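Local coordinates for Sca-family protein (Rickettsia rickettsii, PDB 4LQ8) that probably serves in cell adhesion as a rickettsial surface cell antigen, this chain being the N-terminal head domains of the longer protein, at residues Q232-M237 / N268-L273; M237-V242 / A261-G266; E192-N197 / D225-L230; L273-S278 / K316-N321; V169-H174 / R181-K186. One frame throughout, in Å; residues are numbered along the deposited sequence.

Contact 1: Q232-M237 / N268-L273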
# COMPACT_ATOMS: atom_id res chain seq x y z
N GLN A 232 -23.19 -0.49 -5.53
CA GLN A 232 -23.69 0.20 -6.72
C GLN A 232 -23.60 -0.70 -7.96
O GLN A 232 -24.13 -1.81 -7.91
CB GLN A 232 -23.03 1.58 -6.87
CG GLN A 232 -23.40 2.53 -5.74
CD GLN A 232 -22.45 3.68 -5.65
OE1 GLN A 232 -22.56 4.67 -6.39
NE2 GLN A 232 -21.46 3.57 -4.78
N ALA A 233 -22.96 -0.27 -9.07
CA ALA A 233 -22.83 -1.10 -10.28
C ALA A 233 -21.88 -2.28 -10.07
O ALA A 233 -21.01 -2.25 -9.20
CB ALA A 233 -22.35 -0.27 -11.45
N ASP A 234 -22.07 -3.31 -10.89
CA ASP A 234 -21.26 -4.53 -10.91
C ASP A 234 -19.90 -4.26 -11.55
O ASP A 234 -19.78 -3.34 -12.37
CB ASP A 234 -21.99 -5.62 -11.73
CG ASP A 234 -23.25 -6.22 -11.12
OD1 ASP A 234 -23.58 -5.87 -9.96
OD2 ASP A 234 -23.87 -7.07 -11.78
N GLY A 235 -18.91 -5.08 -11.21
CA GLY A 235 -17.59 -5.00 -11.81
C GLY A 235 -16.40 -5.07 -10.88
O GLY A 235 -16.52 -5.36 -9.69
N SER A 236 -15.22 -4.82 -11.45
CA SER A 236 -13.92 -4.80 -10.78
C SER A 236 -13.33 -3.42 -10.94
O SER A 236 -13.66 -2.69 -11.88
CB SER A 236 -12.99 -5.83 -11.41
OG SER A 236 -13.56 -7.12 -11.35
N MET A 237 -12.42 -3.06 -10.03
CA MET A 237 -11.80 -1.75 -10.01
C MET A 237 -10.43 -1.85 -9.35
O MET A 237 -10.31 -2.45 -8.29
CB MET A 237 -12.74 -0.79 -9.27
CG MET A 237 -12.19 0.58 -8.97
SD MET A 237 -13.41 1.59 -8.06
CE MET A 237 -13.37 0.84 -6.47
N ASN A 268 -22.09 -11.52 -5.64
CA ASN A 268 -23.28 -10.69 -5.90
C ASN A 268 -23.11 -9.73 -7.11
O ASN A 268 -24.05 -9.00 -7.45
CB ASN A 268 -23.66 -9.91 -4.62
CG ASN A 268 -22.60 -8.96 -4.08
OD1 ASN A 268 -21.45 -8.92 -4.53
ND2 ASN A 268 -22.97 -8.18 -3.07
N GLY A 269 -21.91 -9.72 -7.70
CA GLY A 269 -21.56 -8.88 -8.84
C GLY A 269 -20.85 -7.60 -8.43
O GLY A 269 -20.20 -6.95 -9.25
N LYS A 270 -20.96 -7.22 -7.15
CA LYS A 270 -20.38 -5.99 -6.63
C LYS A 270 -18.86 -6.08 -6.45
O LYS A 270 -18.36 -7.15 -6.07
CB LYS A 270 -21.04 -5.60 -5.28
CG LYS A 270 -22.56 -5.58 -5.28
CD LYS A 270 -23.18 -4.61 -6.28
CE LYS A 270 -24.67 -4.84 -6.43
NZ LYS A 270 -25.14 -4.43 -7.78
N PRO A 271 -18.11 -4.96 -6.65
CA PRO A 271 -16.65 -4.99 -6.40
C PRO A 271 -16.38 -5.30 -4.94
O PRO A 271 -17.04 -4.75 -4.05
CB PRO A 271 -16.18 -3.57 -6.77
CG PRO A 271 -17.29 -2.98 -7.58
CD PRO A 271 -18.55 -3.62 -7.10
N GLN A 272 -15.48 -6.25 -4.70
CA GLN A 272 -15.11 -6.71 -3.36
C GLN A 272 -13.62 -6.44 -3.14
O GLN A 272 -12.81 -6.85 -3.96
CB GLN A 272 -15.41 -8.22 -3.25
CG GLN A 272 -15.38 -8.74 -1.82
CD GLN A 272 -16.09 -10.06 -1.68
OE1 GLN A 272 -15.74 -11.05 -2.32
NE2 GLN A 272 -17.08 -10.09 -0.82
N LEU A 273 -13.28 -5.75 -2.02
CA LEU A 273 -11.89 -5.44 -1.72
C LEU A 273 -11.10 -6.71 -1.41
O LEU A 273 -11.35 -7.37 -0.39
CB LEU A 273 -11.81 -4.40 -0.59
CG LEU A 273 -10.40 -3.93 -0.15
CD1 LEU A 273 -9.60 -3.31 -1.32
CD2 LEU A 273 -10.52 -2.93 0.99
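With CG of Lys270 beside its backbone N (chi1 -50°) and a second bend at chi2 (-60°), the lysine chain starts away from residues 232-237 and then curls back to them. Asp234 also sets CG beside its backbone N (chi1 -71°), and the two side chains cross obliquely. Lys270 NZ is gripped twice, by Gln232 O at 2.8 Å and by Asp234 OD1 at 3.0 Å in a salt bridge, each oxygen met nearly along its C-O axis. A long, flexible cation suits this place, since one nitrogen ties a backbone carbonyl to a carboxylate. The backbones also meet: Gly235 N donates to Gly269 O (3.0 Å). At both glycines a CB would jam against the preceding carbonyl O, and at Gly269 Asp234 CG also takes its place. Pro271, with no N-H to offer, lays CG 3.3 Å from Gly235 O. Within 268-273, Asn268 OD1 accepts from Lys270 N, 3.2 Å away and above the carbonyl plane. This is an Asx turn, here closing the loop that leads into strand 271-277.

Contact 2: M237-V242 / A261-G266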
# COMPACT_ATOMS: atom_id res chain seq x y z
N MET A 237 -12.42 -3.06 -10.03
CA MET A 237 -11.80 -1.75 -10.01
C MET A 237 -10.43 -1.85 -9.35
O MET A 237 -10.31 -2.45 -8.29
CB MET A 237 -12.74 -0.79 -9.27
CG MET A 237 -12.19 0.58 -8.97
SD MET A 237 -13.41 1.59 -8.06
CE MET A 237 -13.37 0.84 -6.47
N HIS A 238 -9.41 -1.26 -9.97
CA HIS A 238 -8.07 -1.22 -9.38
C HIS A 238 -7.62 0.23 -9.35
O HIS A 238 -7.77 0.95 -10.33
CB HIS A 238 -7.06 -2.10 -10.14
CG HIS A 238 -7.49 -3.53 -10.20
ND1 HIS A 238 -7.15 -4.43 -9.20
CD2 HIS A 238 -8.24 -4.16 -11.13
CE1 HIS A 238 -7.69 -5.57 -9.57
NE2 HIS A 238 -8.36 -5.46 -10.72
N LEU A 239 -7.13 0.66 -8.19
CA LEU A 239 -6.73 2.03 -7.96
C LEU A 239 -5.29 2.12 -7.59
O LEU A 239 -4.81 1.32 -6.78
CB LEU A 239 -7.57 2.64 -6.83
CG LEU A 239 -9.11 2.57 -6.97
CD1 LEU A 239 -9.77 3.08 -5.70
CD2 LEU A 239 -9.59 3.36 -8.21
N SER A 240 -4.57 3.10 -8.16
CA SER A 240 -3.15 3.37 -7.87
C SER A 240 -3.02 4.84 -7.58
O SER A 240 -3.09 5.64 -8.50
CB SER A 240 -2.26 2.98 -9.05
OG SER A 240 -2.21 1.57 -9.23
N MET A 241 -2.88 5.20 -6.30
CA MET A 241 -2.78 6.59 -5.85
C MET A 241 -1.36 6.91 -5.46
O MET A 241 -0.78 6.29 -4.57
CB MET A 241 -3.80 6.86 -4.70
CG MET A 241 -5.26 6.53 -5.08
SD MET A 241 -5.92 7.51 -6.48
CE MET A 241 -7.58 6.88 -6.56
N VAL A 242 -0.77 7.86 -6.19
CA VAL A 242 0.63 8.24 -6.00
C VAL A 242 0.88 8.91 -4.62
O VAL A 242 0.02 9.63 -4.09
CB VAL A 242 1.16 9.08 -7.21
CG1 VAL A 242 0.61 10.51 -7.19
CG2 VAL A 242 2.69 9.07 -7.26
N ALA A 261 -5.28 -0.33 -4.34
CA ALA A 261 -6.46 -1.00 -3.81
C ALA A 261 -7.09 -1.79 -4.95
O ALA A 261 -7.24 -1.28 -6.07
CB ALA A 261 -7.44 0.03 -3.22
N HIS A 262 -7.40 -3.07 -4.67
CA HIS A 262 -7.85 -4.06 -5.65
C HIS A 262 -9.19 -4.63 -5.31
O HIS A 262 -9.35 -5.33 -4.32
CB HIS A 262 -6.75 -5.13 -5.79
CG HIS A 262 -5.42 -4.49 -6.01
ND1 HIS A 262 -5.07 -3.96 -7.26
CD2 HIS A 262 -4.45 -4.17 -5.12
CE1 HIS A 262 -3.89 -3.39 -7.09
NE2 HIS A 262 -3.48 -3.50 -5.82
N TYR A 263 -10.18 -4.29 -6.12
CA TYR A 263 -11.57 -4.70 -5.94
C TYR A 263 -11.96 -5.59 -7.10
O TYR A 263 -11.88 -5.18 -8.25
CB TYR A 263 -12.51 -3.47 -5.91
CG TYR A 263 -12.20 -2.43 -4.85
CD1 TYR A 263 -11.20 -1.48 -5.04
CD2 TYR A 263 -12.96 -2.35 -3.68
CE1 TYR A 263 -10.97 -0.47 -4.10
CE2 TYR A 263 -12.73 -1.36 -2.74
CZ TYR A 263 -11.73 -0.43 -2.94
OH TYR A 263 -11.50 0.54 -2.00
N GLU A 264 -12.36 -6.82 -6.80
CA GLU A 264 -12.76 -7.75 -7.84
C GLU A 264 -14.22 -8.07 -7.70
O GLU A 264 -14.73 -8.14 -6.58
CB GLU A 264 -11.97 -9.04 -7.75
CG GLU A 264 -10.48 -8.89 -7.98
CD GLU A 264 -9.74 -10.20 -7.80
OE1 GLU A 264 -10.40 -11.25 -7.62
OE2 GLU A 264 -8.50 -10.17 -7.82
N GLU A 265 -14.89 -8.32 -8.83
CA GLU A 265 -16.31 -8.68 -8.89
C GLU A 265 -16.57 -9.87 -7.97
O GLU A 265 -15.99 -10.94 -8.16
CB GLU A 265 -16.71 -9.00 -10.35
CG GLU A 265 -18.21 -9.00 -10.56
CD GLU A 265 -18.70 -9.08 -12.00
OE1 GLU A 265 -18.14 -8.38 -12.87
OE2 GLU A 265 -19.70 -9.80 -12.23
N GLY A 266 -17.37 -9.63 -6.93
CA GLY A 266 -17.74 -10.63 -5.93
C GLY A 266 -18.86 -11.55 -6.39
O GLY A 266 -19.28 -11.50 -7.56
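Backbone hydrogen bonds set the register of this antiparallel pair. Met237 and Tyr263 form one hydrogen-bonded pair, Met237 N giving to Tyr263 O at 2.8 Å, and Leu239 with Ala261 forms the next, Leu239 N lying 2.9 Å from Ala261 O. Between them, the non-hydrogen-bonded pair His238 and His262 is joined through its side chains: ND1 of His238 meets ND1 of His262 at 2.9 Å, nearly in the plane of the His262 ring, so one ring must carry the proton there. Imidazole suits this buried spot because its second nitrogen can bond too, to Asp63 from His238 and to Thr260 from His262. Apolar contacts occupy the other face. Met237, extended until chi3 turns to 73°, places CE over the Tyr263 ring, 3.7 Å from its centroid, a CH-pi contact, while Leu239 CD1 approaches CE1 of the same ring at 4.1 Å. Helix 64-90 packs on the histidine face and strand 192-201 touches Met237 and Leu239 on the opposite one; within the sheet, strand 271-277 pairs with the other edge of strand 258-265.

Contact 3: E192-N197 / D225-L230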
# COMPACT_ATOMS: atom_id res chain seq x y z
N GLU A 192 -22.12 3.79 -12.51
CA GLU A 192 -21.21 4.14 -11.43
C GLU A 192 -20.94 2.97 -10.45
O GLU A 192 -21.87 2.48 -9.80
CB GLU A 192 -21.75 5.38 -10.70
CG GLU A 192 -21.02 5.76 -9.42
CD GLU A 192 -21.69 6.86 -8.62
OE1 GLU A 192 -22.52 7.61 -9.18
OE2 GLU A 192 -21.38 6.97 -7.41
N LEU A 193 -19.67 2.56 -10.33
CA LEU A 193 -19.21 1.55 -9.38
C LEU A 193 -19.13 2.21 -8.01
O LEU A 193 -19.55 1.61 -7.01
CB LEU A 193 -17.81 1.02 -9.79
CG LEU A 193 -17.75 -0.35 -10.44
CD1 LEU A 193 -18.28 -0.31 -11.82
CD2 LEU A 193 -16.34 -0.84 -10.54
N CYS A 194 -18.62 3.47 -7.97
CA CYS A 194 -18.45 4.31 -6.79
C CYS A 194 -17.97 5.69 -7.24
O CYS A 194 -17.57 5.86 -8.39
CB CYS A 194 -17.43 3.69 -5.83
SG CYS A 194 -15.73 3.83 -6.40
N THR A 195 -17.96 6.66 -6.32
CA THR A 195 -17.37 7.97 -6.52
C THR A 195 -16.30 8.09 -5.45
O THR A 195 -16.56 7.74 -4.30
CB THR A 195 -18.41 9.11 -6.53
OG1 THR A 195 -19.41 8.81 -7.51
CG2 THR A 195 -17.78 10.47 -6.87
N LEU A 196 -15.08 8.49 -5.83
CA LEU A 196 -13.99 8.61 -4.87
C LEU A 196 -13.86 10.06 -4.44
O LEU A 196 -13.88 10.95 -5.29
CB LEU A 196 -12.66 8.10 -5.45
CG LEU A 196 -12.62 6.61 -5.87
CD1 LEU A 196 -11.40 6.34 -6.70
CD2 LEU A 196 -12.65 5.69 -4.65
N ASN A 197 -13.79 10.30 -3.13
CA ASN A 197 -13.62 11.64 -2.57
C ASN A 197 -12.17 11.84 -2.13
O ASN A 197 -11.66 11.05 -1.35
CB ASN A 197 -14.56 11.86 -1.37
CG ASN A 197 -14.52 13.27 -0.84
OD1 ASN A 197 -14.95 14.22 -1.51
ND2 ASN A 197 -13.90 13.44 0.33
N ASP A 225 -11.22 8.67 0.53
CA ASP A 225 -12.18 7.86 1.26
C ASP A 225 -12.47 6.55 0.51
O ASP A 225 -13.54 6.37 -0.04
CB ASP A 225 -13.45 8.69 1.54
CG ASP A 225 -14.37 8.10 2.60
OD1 ASP A 225 -13.90 7.24 3.39
OD2 ASP A 225 -15.54 8.53 2.67
N PHE A 226 -11.50 5.63 0.48
CA PHE A 226 -11.64 4.36 -0.24
C PHE A 226 -12.84 3.55 0.26
O PHE A 226 -12.99 3.41 1.47
CB PHE A 226 -10.36 3.52 -0.14
CG PHE A 226 -9.12 4.15 -0.73
CD1 PHE A 226 -8.84 4.05 -2.09
CD2 PHE A 226 -8.22 4.83 0.09
CE1 PHE A 226 -7.69 4.63 -2.63
CE2 PHE A 226 -7.08 5.43 -0.45
CZ PHE A 226 -6.81 5.31 -1.80
N PRO A 227 -13.72 3.05 -0.64
CA PRO A 227 -14.87 2.26 -0.16
C PRO A 227 -14.42 0.90 0.38
O PRO A 227 -13.39 0.38 -0.05
CB PRO A 227 -15.78 2.15 -1.40
CG PRO A 227 -14.85 2.27 -2.56
CD PRO A 227 -13.69 3.12 -2.12
N ILE A 228 -15.13 0.40 1.39
CA ILE A 228 -14.85 -0.91 2.00
C ILE A 228 -15.75 -1.91 1.32
O ILE A 228 -15.27 -2.86 0.72
CB ILE A 228 -15.02 -0.90 3.56
CG1 ILE A 228 -14.18 0.22 4.23
CG2 ILE A 228 -14.73 -2.28 4.18
CD1 ILE A 228 -12.67 0.20 3.91
N LYS A 229 -17.06 -1.64 1.36
CA LYS A 229 -18.08 -2.46 0.73
C LYS A 229 -18.86 -1.62 -0.28
O LYS A 229 -19.24 -0.49 0.02
CB LYS A 229 -19.00 -3.10 1.79
CG LYS A 229 -18.28 -4.23 2.52
CD LYS A 229 -19.18 -5.03 3.44
CE LYS A 229 -18.41 -6.08 4.21
NZ LYS A 229 -17.63 -5.47 5.31
N LEU A 230 -19.00 -2.13 -1.49
CA LEU A 230 -19.67 -1.39 -2.55
C LEU A 230 -21.03 -2.02 -2.83
O LEU A 230 -21.17 -3.24 -2.75
CB LEU A 230 -18.79 -1.32 -3.81
CG LEU A 230 -17.49 -0.49 -3.65
CD1 LEU A 230 -16.35 -1.36 -3.08
CD2 LEU A 230 -17.07 0.11 -4.95
O HOH W 1 -14.91 8.16 -1.48
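Three apolar touches and one backbone bond make the first shell. Leu230, its CG beside the backbone N (chi1 -66°), sends CD2 to Cys194 CB at 3.7 Å and also against Leu193 O. Cys194 SG lies 4.2 Å from Pro227 CG. Leu196 reaches across at about a right angle to Pro227, CD2 meeting the ring carbon CD at 3.8 Å. At the far end Asp225 N donates to Asn197 O over 3.1 Å, nearly straight and close to the C=O axis. A water bridges this end: it accepts from Asn197 N at 2.9 Å and donates to Asp225 O at 2.7 Å and, more loosely, to Thr195 O, so it links Asn197 N and Asp225 O, which do not bond directly. Proline suits its place by offering a rigid apolar ring, and the short Cys194 lets the leucine methyl rest on its CB.

Farther out, Leu193 and Cys194 both face Val185 in a classic beta bulge, which probably helps turn Cys194 toward the loop. Pro227 O takes the hydroxyl of Tyr263, a further tie for the loop, and Asp225 OD1 is held by Lys310 in a salt bridge. Thr195 OG1 donates to Glu192 OE2 at 2.7 Å across the corner at Leu193. The contact is thus mostly van der Waals, with polar ties confined to the Asn197 end, so the loop rests on the strand without extending its sheet as a regular strand would.

Contact 4: L273-S278 / K316-N321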
# COMPACT_ATOMS: atom_id res chain seq x y z
N LEU A 273 -13.28 -5.75 -2.02
CA LEU A 273 -11.89 -5.44 -1.72
C LEU A 273 -11.10 -6.71 -1.41
O LEU A 273 -11.35 -7.37 -0.39
CB LEU A 273 -11.81 -4.40 -0.59
CG LEU A 273 -10.40 -3.93 -0.15
CD1 LEU A 273 -9.60 -3.31 -1.32
CD2 LEU A 273 -10.52 -2.93 0.99
N LYS A 274 -10.17 -7.08 -2.31
CA LYS A 274 -9.39 -8.32 -2.18
C LYS A 274 -7.97 -8.08 -1.72
O LYS A 274 -7.33 -8.98 -1.17
CB LYS A 274 -9.36 -9.07 -3.55
CG LYS A 274 -10.76 -9.47 -4.09
CD LYS A 274 -11.34 -10.68 -3.39
CE LYS A 274 -12.73 -10.99 -3.86
NZ LYS A 274 -13.30 -12.15 -3.12
N GLU A 275 -7.44 -6.90 -2.04
CA GLU A 275 -6.03 -6.64 -1.77
C GLU A 275 -5.74 -5.18 -1.77
O GLU A 275 -6.45 -4.39 -2.40
CB GLU A 275 -5.20 -7.31 -2.89
CG GLU A 275 -3.82 -7.79 -2.48
CD GLU A 275 -3.80 -8.81 -1.35
OE1 GLU A 275 -3.66 -8.38 -0.19
OE2 GLU A 275 -3.93 -10.02 -1.61
N ILE A 276 -4.69 -4.81 -1.05
CA ILE A 276 -4.11 -3.47 -1.03
C ILE A 276 -2.60 -3.65 -1.07
O ILE A 276 -2.10 -4.75 -0.84
CB ILE A 276 -4.56 -2.58 0.17
CG1 ILE A 276 -4.05 -3.16 1.55
CG2 ILE A 276 -6.08 -2.32 0.16
CD1 ILE A 276 -4.22 -2.18 2.76
N SER A 277 -1.88 -2.57 -1.35
CA SER A 277 -0.41 -2.59 -1.27
C SER A 277 0.08 -1.19 -1.03
O SER A 277 -0.61 -0.21 -1.32
CB SER A 277 0.23 -3.18 -2.53
OG SER A 277 0.45 -2.22 -3.55
N SER A 278 1.32 -1.10 -0.55
CA SER A 278 2.01 0.16 -0.36
C SER A 278 3.48 -0.12 -0.15
O SER A 278 3.84 -1.26 0.17
CB SER A 278 1.44 0.89 0.86
OG SER A 278 1.96 0.39 2.08
N LYS A 316 -8.65 -5.07 7.49
CA LYS A 316 -9.70 -5.98 8.00
C LYS A 316 -10.52 -6.65 6.86
O LYS A 316 -10.69 -7.86 6.88
CB LYS A 316 -10.62 -5.25 8.99
CG LYS A 316 -11.64 -6.15 9.72
CD LYS A 316 -10.98 -7.17 10.65
CE LYS A 316 -11.89 -8.33 11.00
NZ LYS A 316 -11.18 -9.39 11.77
N GLU A 317 -11.00 -5.88 5.88
CA GLU A 317 -11.78 -6.39 4.74
C GLU A 317 -10.94 -7.33 3.84
O GLU A 317 -11.42 -8.39 3.44
CB GLU A 317 -12.41 -5.23 3.95
CG GLU A 317 -13.31 -5.61 2.78
CD GLU A 317 -14.60 -6.34 3.08
OE1 GLU A 317 -14.96 -6.45 4.28
OE2 GLU A 317 -15.25 -6.82 2.12
N VAL A 318 -9.68 -6.94 3.56
CA VAL A 318 -8.71 -7.72 2.78
C VAL A 318 -8.53 -9.11 3.43
O VAL A 318 -8.62 -10.13 2.73
CB VAL A 318 -7.36 -6.97 2.55
CG1 VAL A 318 -6.25 -7.91 2.06
CG2 VAL A 318 -7.54 -5.79 1.59
N GLU A 319 -8.30 -9.15 4.75
CA GLU A 319 -8.11 -10.39 5.51
C GLU A 319 -9.36 -11.27 5.48
O GLU A 319 -9.24 -12.46 5.23
CB GLU A 319 -7.68 -10.10 6.96
CG GLU A 319 -6.26 -9.56 7.06
CD GLU A 319 -5.87 -8.87 8.36
OE1 GLU A 319 -6.74 -8.74 9.27
OE2 GLU A 319 -4.70 -8.43 8.47
N LEU A 320 -10.56 -10.67 5.65
CA LEU A 320 -11.83 -11.40 5.58
C LEU A 320 -12.03 -12.02 4.18
O LEU A 320 -12.63 -13.09 4.07
CB LEU A 320 -13.01 -10.52 5.99
CG LEU A 320 -13.13 -10.19 7.49
CD1 LEU A 320 -14.11 -9.03 7.74
CD2 LEU A 320 -13.60 -11.43 8.30
N ASN A 321 -11.48 -11.37 3.13
CA ASN A 321 -11.59 -11.82 1.74
C ASN A 321 -10.38 -12.64 1.29
O ASN A 321 -10.16 -12.80 0.09
CB ASN A 321 -11.88 -10.63 0.81
CG ASN A 321 -13.23 -10.01 1.07
OD1 ASN A 321 -14.15 -10.66 1.55
ND2 ASN A 321 -13.38 -8.74 0.80
O HOH W 2 -15.33 -5.35 -0.07
O HOH W 3 -8.39 -11.66 -1.65
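Val318 forms the tight part. Its two methyls sit over the strand backbone, CG1 3.6 Å from Lys274 O and CG2 3.8 Å from Leu273 CG, with Ile276 CG2 touching Val318 CG2 at 4.0 Å. Valine, short and branched at CB, puts two methyls on the strand while letting the helix come close, where the axes of the short helix and strand segments come within 6.8 Å. Leu273 (CG anti to the backbone N, chi1 -179°) also rests CB on the Glu317 chain. Asn321, the first residue to leave the helical conformation, adds the direct hydrogen bond: its ND2 gives to Leu273 O at 2.7 Å, in its own amide plane and with a nearly straight N-H (176°), and the same nitrogen also donates to Glu317 OE2 at 3.0 Å. An amide is apt here, having two N-H groups to spend.

The looser side is bridged by water. One water links Leu273 N to Glu317 OE2, and another joins Lys274 O to Asn321 O, while Lys274 NZ hydrogen-bonds Gln272 OE1. Glu317 OE1 pairs with Lys229, so both carboxylate oxygens have partners. Lys274 and Glu275, both facing His262, form a classic beta bulge in the strand, here lying against the C-terminal end of helix 308-320.

Contact 5: V169-H174 / R181-K186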
# COMPACT_ATOMS: atom_id res chain seq x y z
N VAL A 169 -6.32 8.98 -13.42
CA VAL A 169 -7.60 9.27 -12.75
C VAL A 169 -8.04 10.68 -13.17
O VAL A 169 -7.22 11.60 -13.21
CB VAL A 169 -7.51 9.11 -11.20
CG1 VAL A 169 -8.78 9.60 -10.51
CG2 VAL A 169 -7.23 7.66 -10.83
N GLN A 170 -9.30 10.84 -13.56
CA GLN A 170 -9.81 12.15 -13.97
C GLN A 170 -10.52 12.80 -12.78
O GLN A 170 -11.74 12.66 -12.64
CB GLN A 170 -10.71 12.08 -15.22
CG GLN A 170 -10.02 11.60 -16.51
CD GLN A 170 -8.99 12.58 -17.04
OE1 GLN A 170 -7.78 12.36 -16.94
NE2 GLN A 170 -9.46 13.67 -17.63
N TRP A 171 -9.73 13.47 -11.91
CA TRP A 171 -10.25 14.18 -10.74
C TRP A 171 -10.90 15.47 -11.18
O TRP A 171 -10.32 16.22 -11.97
CB TRP A 171 -9.13 14.53 -9.75
CG TRP A 171 -8.50 13.35 -9.07
CD1 TRP A 171 -7.25 12.86 -9.29
CD2 TRP A 171 -9.07 12.56 -8.01
NE1 TRP A 171 -7.01 11.80 -8.45
CE2 TRP A 171 -8.10 11.62 -7.63
CE3 TRP A 171 -10.32 12.55 -7.36
CZ2 TRP A 171 -8.34 10.64 -6.65
CZ3 TRP A 171 -10.55 11.60 -6.38
CH2 TRP A 171 -9.57 10.67 -6.03
N GLU A 172 -12.09 15.74 -10.65
CA GLU A 172 -12.81 16.98 -10.91
C GLU A 172 -12.85 17.76 -9.62
O GLU A 172 -13.16 17.20 -8.56
CB GLU A 172 -14.23 16.70 -11.42
CG GLU A 172 -14.26 16.19 -12.85
CD GLU A 172 -15.60 16.37 -13.53
OE1 GLU A 172 -15.74 17.31 -14.34
OE2 GLU A 172 -16.53 15.57 -13.24
N ASN A 173 -12.42 19.02 -9.70
CA ASN A 173 -12.40 19.95 -8.58
C ASN A 173 -13.83 20.18 -8.14
O ASN A 173 -14.72 20.32 -8.99
CB ASN A 173 -11.79 21.29 -9.00
CG ASN A 173 -10.36 21.20 -9.46
OD1 ASN A 173 -9.46 20.85 -8.70
ND2 ASN A 173 -10.12 21.56 -10.71
N HIS A 174 -14.07 20.19 -6.81
CA HIS A 174 -15.38 20.44 -6.24
C HIS A 174 -15.81 21.87 -6.58
O HIS A 174 -14.97 22.77 -6.64
CB HIS A 174 -15.39 20.20 -4.73
CG HIS A 174 -16.74 19.94 -4.16
ND1 HIS A 174 -17.64 20.98 -3.92
CD2 HIS A 174 -17.30 18.78 -3.75
CE1 HIS A 174 -18.71 20.41 -3.39
NE2 HIS A 174 -18.56 19.09 -3.27
N ARG A 181 -11.84 17.15 -4.28
CA ARG A 181 -11.91 16.68 -5.65
C ARG A 181 -12.64 15.36 -5.58
O ARG A 181 -12.62 14.70 -4.54
CB ARG A 181 -10.55 16.48 -6.32
CG ARG A 181 -9.80 17.74 -6.73
CD ARG A 181 -8.34 17.36 -6.69
NE ARG A 181 -7.73 17.34 -7.99
CZ ARG A 181 -6.68 16.61 -8.35
NH1 ARG A 181 -6.15 15.74 -7.49
NH2 ARG A 181 -6.20 16.70 -9.57
N ALA A 182 -13.28 14.97 -6.67
CA ALA A 182 -14.03 13.74 -6.74
C ALA A 182 -13.89 13.14 -8.11
O ALA A 182 -13.64 13.86 -9.07
CB ALA A 182 -15.49 13.99 -6.41
N THR A 183 -14.04 11.81 -8.19
CA THR A 183 -14.03 11.10 -9.47
C THR A 183 -15.09 10.00 -9.45
O THR A 183 -15.14 9.20 -8.52
CB THR A 183 -12.62 10.62 -9.90
OG1 THR A 183 -12.67 10.21 -11.27
CG2 THR A 183 -12.05 9.50 -9.03
N VAL A 184 -15.96 10.01 -10.46
CA VAL A 184 -17.03 9.01 -10.60
C VAL A 184 -16.41 7.84 -11.39
O VAL A 184 -16.01 7.99 -12.55
CB VAL A 184 -18.32 9.58 -11.25
CG1 VAL A 184 -19.42 8.53 -11.29
CG2 VAL A 184 -18.81 10.84 -10.52
N VAL A 185 -16.27 6.70 -10.72
CA VAL A 185 -15.69 5.50 -11.33
C VAL A 185 -16.83 4.74 -12.01
O VAL A 185 -17.74 4.27 -11.34
CB VAL A 185 -14.89 4.67 -10.30
CG1 VAL A 185 -14.42 3.36 -10.92
CG2 VAL A 185 -13.70 5.47 -9.75
N LYS A 186 -16.81 4.67 -13.35
CA LYS A 186 -17.88 4.04 -14.12
C LYS A 186 -17.42 2.78 -14.86
O LYS A 186 -16.32 2.77 -15.41
CB LYS A 186 -18.48 5.05 -15.11
CG LYS A 186 -19.33 6.12 -14.45
CD LYS A 186 -19.95 7.07 -15.46
CE LYS A 186 -20.86 8.07 -14.79
NZ LYS A 186 -21.57 8.93 -15.77
O HOH W 4 -11.49 8.48 -13.02
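A beta hairpin joins strand 172-173 to strand 180-186, and residues 169-174 carry its short first strand and the loop before it. Glu172 and Ala182 are a hydrogen-bonded antiparallel pair, each backbone N lying 2.9 Å from the O of its partner (Glu172 N to Ala182 O, Ala182 N to Glu172 O). Ahead of strand 172-173, Gln170 O accepts from Thr183 OG1 (anti to its backbone N, chi1 -167°) at 3.0 Å, from above the carbonyl plane; the hydroxyl takes a further bond from a water shared with Gln170 N. In the six-stranded antiparallel sheet this hairpin supplies one of the two outermost strands, 172-173. The Trp171 indole lies between two groups: Thr183 CG2 sits over one face, 4.0 Å from the six-membered ring centroid, and Arg181 NH1 lies over the other, 3.6 Å from Trp171 CD1, the indole and guanidinium planes 27° apart. A wide flat ring suits both neighbours. Arg181 NH1 also pairs with Glu198, Trp171 NE1 bonds to Asp32, and Val169 CG1 meets Thr183 CG2 at 3.6 Å.

From the N terminus, contact 5 comes first and closes the short hairpin of 169-174 and 181-186. Contact 3 follows, closing the loop from strand 192-201 to 225-230; Leu193 and Leu196 bond back to Val185 and Thr183, placing its strand beside 180-186 in the same sheet. Contact 1 opens next, and the span it closes encloses contact 2, with which it shares Met237. Contact 4 lies in series after these, starting at Leu273, the last residue of contact 1, and brings helix 308-320 against the strand. No contacts cross. Met237 also touches Cys194 and Val185, so the two sheets meet there, whereas contacts 4 and 5 stay about 13 Å apart at nearest atoms.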